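Local structure of putative mandelate racemase (Salmonella typhimurium, 2O56) at residues Val116-Tyr119 with Lys120-Gly124. The protein binds magnesium as a member of the enolase superfamily and is probably a hydro-lyase (dehydratase), although its substrate is not established. Numbering follows the deposited sequence.
Sequences VPLY and KMLGG
Tyr119 and Lys120 run side by side and point the same way out of a one-turn helix, 118-121, which has Pro117 at the N-cap position and is closed by a Schellman motif. The lysine chain, extended beyond CG, follows the phenol: its CG makes an off-centre CH-pi contact 4.0 Å from the Tyr119 ring centroid, and CE reaches alongside OH. Tyr119 CG stands between its own backbone N and carbonyl carbon (chi1 75°), which brings the ring close beside Lys120 N; Gly124 C lies at the ring edge. Glu377 hydrogen-bonds the phenol oxygen, tying this turn of the N-terminal family region to the C-terminal part of the chain. Met121 CG meets Val116 CG2 at 3.7 Å, and the bend at chi3 turns CE toward Leu118, 3.9 Å from its CD1; Trp114 of the second subunit packs on Val116, Lys120 and Met121. Leu122 lays CD1 on Leu118 CG, and both leucines touch Ile303 of helix 302-314. Gly123, at positive phi, is the C-prime residue that turns the chain out of the helix, with a weak hydrogen bond from its N to Lys120 O, while Gly124 N, tilted 28° from the carbonyl plane, donates to Tyr119 O at 2.8 Å.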
ATOM      1  N   VAL A 116      27.961  37.646  16.279  1.00 35.61           N
ATOM      2  CA  VAL A 116      27.376  37.407  14.954  0.50 35.62           C
ATOM      3  C   VAL A 116      25.851  37.275  14.980  1.00 30.61           C
ATOM      4  O   VAL A 116      25.277  36.669  15.875  1.00 28.63           O
ATOM      5  CB  VAL A 116      28.005  36.187  14.240  0.50 37.05           C
ATOM      6  CG1 VAL A 116      29.452  36.484  13.815  0.50 27.53           C
ATOM      7  CG2 VAL A 116      27.933  34.970  15.126  0.50 15.62           C
ATOM      8  N   PRO A 117      25.172  37.888  13.983  1.00 26.09           N
ATOM      9  CA  PRO A 117      23.721  37.709  13.958  1.00 27.98           C
ATOM     10  C   PRO A 117      23.293  36.266  13.639  1.00 26.01           C
ATOM     11  O   PRO A 117      23.990  35.540  12.920  1.00 24.58           O
ATOM     12  CB  PRO A 117      23.273  38.656  12.839  1.00 25.58           C
ATOM     13  CG  PRO A 117      24.475  38.751  11.949  1.00 28.99           C
ATOM     14  CD  PRO A 117      25.642  38.724  12.863  1.00 28.79           C
ATOM     15  N   LEU A 118      22.140  35.886  14.179  1.00 28.23           N
ATOM     16  CA  LEU A 118      21.598  34.540  14.049  1.00 27.83           C
ATOM     17  C   LEU A 118      21.577  33.992  12.624  1.00 27.88           C
ATOM     18  O   LEU A 118      21.981  32.853  12.422  1.00 26.31           O
ATOM     19  CB  LEU A 118      20.205  34.459  14.698  1.00 31.78           C
ATOM     20  CG  LEU A 118      19.407  33.152  14.621  1.00 32.11           C
ATOM     21  CD1 LEU A 118      20.182  32.011  15.235  1.00 22.87           C
ATOM     22  CD2 LEU A 118      18.066  33.324  15.323  1.00 26.76           C
ATOM     23  N   TYR A 119      21.139  34.793  11.646  1.00 22.41           N
ATOM     24  CA  TYR A 119      21.037  34.307  10.268  1.00 24.47           C
ATOM     25  C   TYR A 119      22.344  33.730   9.733  1.00 31.02           C
ATOM     26  O   TYR A 119      22.334  32.741   9.008  1.00 26.68           O
ATOM     27  CB  TYR A 119      20.421  35.362   9.316  1.00 22.95           C
ATOM     28  CG  TYR A 119      21.347  36.510   8.936  1.00 28.17           C
ATOM     29  CD1 TYR A 119      22.216  36.401   7.845  1.00 34.35           C
ATOM     30  CD2 TYR A 119      21.366  37.693   9.671  1.00 23.89           C
ATOM     31  CE1 TYR A 119      23.083  37.443   7.491  1.00 30.75           C
ATOM     32  CE2 TYR A 119      22.233  38.758   9.312  1.00 24.05           C
ATOM     33  CZ  TYR A 119      23.085  38.617   8.231  1.00 32.38           C
ATOM     34  OH  TYR A 119      23.951  39.638   7.878  1.00 32.81           O
ATOM     35  N   LYS A 120      23.471  34.327  10.121  1.00 28.83           N
ATOM     36  CA  LYS A 120      24.780  33.862   9.677  1.00 19.88           C
ATOM     37  C   LYS A 120      25.145  32.510  10.310  1.00 21.19           C
ATOM     38  O   LYS A 120      25.784  31.682   9.676  1.00 27.58           O
ATOM     39  CB  LYS A 120      25.864  34.895  10.017  1.00 24.53           C
ATOM     40  CG  LYS A 120      25.925  36.072   9.111  1.00 30.16           C
ATOM     41  CD  LYS A 120      27.116  36.951   9.444  1.00 35.18           C
ATOM     42  CE  LYS A 120      27.360  37.930   8.322  1.00 38.36           C
ATOM     43  NZ  LYS A 120      28.517  38.828   8.591  1.00 47.76           N
ATOM     44  N   MET A 121      24.723  32.293  11.551  1.00 23.01           N
ATOM     45  CA  MET A 121      24.888  31.003  12.201  1.00 26.65           C
ATOM     46  C   MET A 121      23.941  29.940  11.648  1.00 33.50           C
ATOM     47  O   MET A 121      24.193  28.759  11.813  1.00 30.31           O
ATOM     48  CB  MET A 121      24.672  31.134  13.704  1.00 27.81           C
ATOM     49  CG  MET A 121      25.565  32.190  14.363  1.00 30.14           C
ATOM     50  SD  MET A 121      25.438  32.077  16.145  1.00 29.90           S
ATOM     51  CE  MET A 121      23.841  32.780  16.399  1.00 23.30           C
ATOM     52  N   LEU A 122      22.863  30.364  10.987  1.00 26.35           N
ATOM     53  CA  LEU A 122      21.950  29.431  10.337  1.00 30.93           C
ATOM     54  C   LEU A 122      22.300  29.198   8.855  1.00 30.69           C
ATOM     55  O   LEU A 122      21.547  28.564   8.125  1.00 24.65           O
ATOM     56  CB  LEU A 122      20.498  29.934  10.479  1.00 25.78           C
ATOM     57  CG  LEU A 122      19.927  29.921  11.904  1.00 25.24           C
ATOM     58  CD1 LEU A 122      18.547  30.485  11.920  1.00 18.52           C
ATOM     59  CD2 LEU A 122      19.931  28.481  12.497  1.00 24.54           C
ATOM     60  N   GLY A 123      23.429  29.735   8.405  1.00 24.71           N
ATOM     61  CA  GLY A 123      23.881  29.505   7.038  1.00 27.83           C
ATOM     62  C   GLY A 123      23.827  30.686   6.078  1.00 26.90           C
ATOM     63  O   GLY A 123      24.018  30.524   4.865  1.00 26.07           O
ATOM     64  N   GLY A 124      23.570  31.873   6.614  1.00 27.31           N
ATOM     65  CA  GLY A 124      23.892  33.106   5.915  1.00 26.06           C
ATOM     66  C   GLY A 124      22.693  33.771   5.285  1.00 30.24           C
ATOM     67  O   GLY A 124      21.554  33.483   5.627  1.00 25.10           O
TER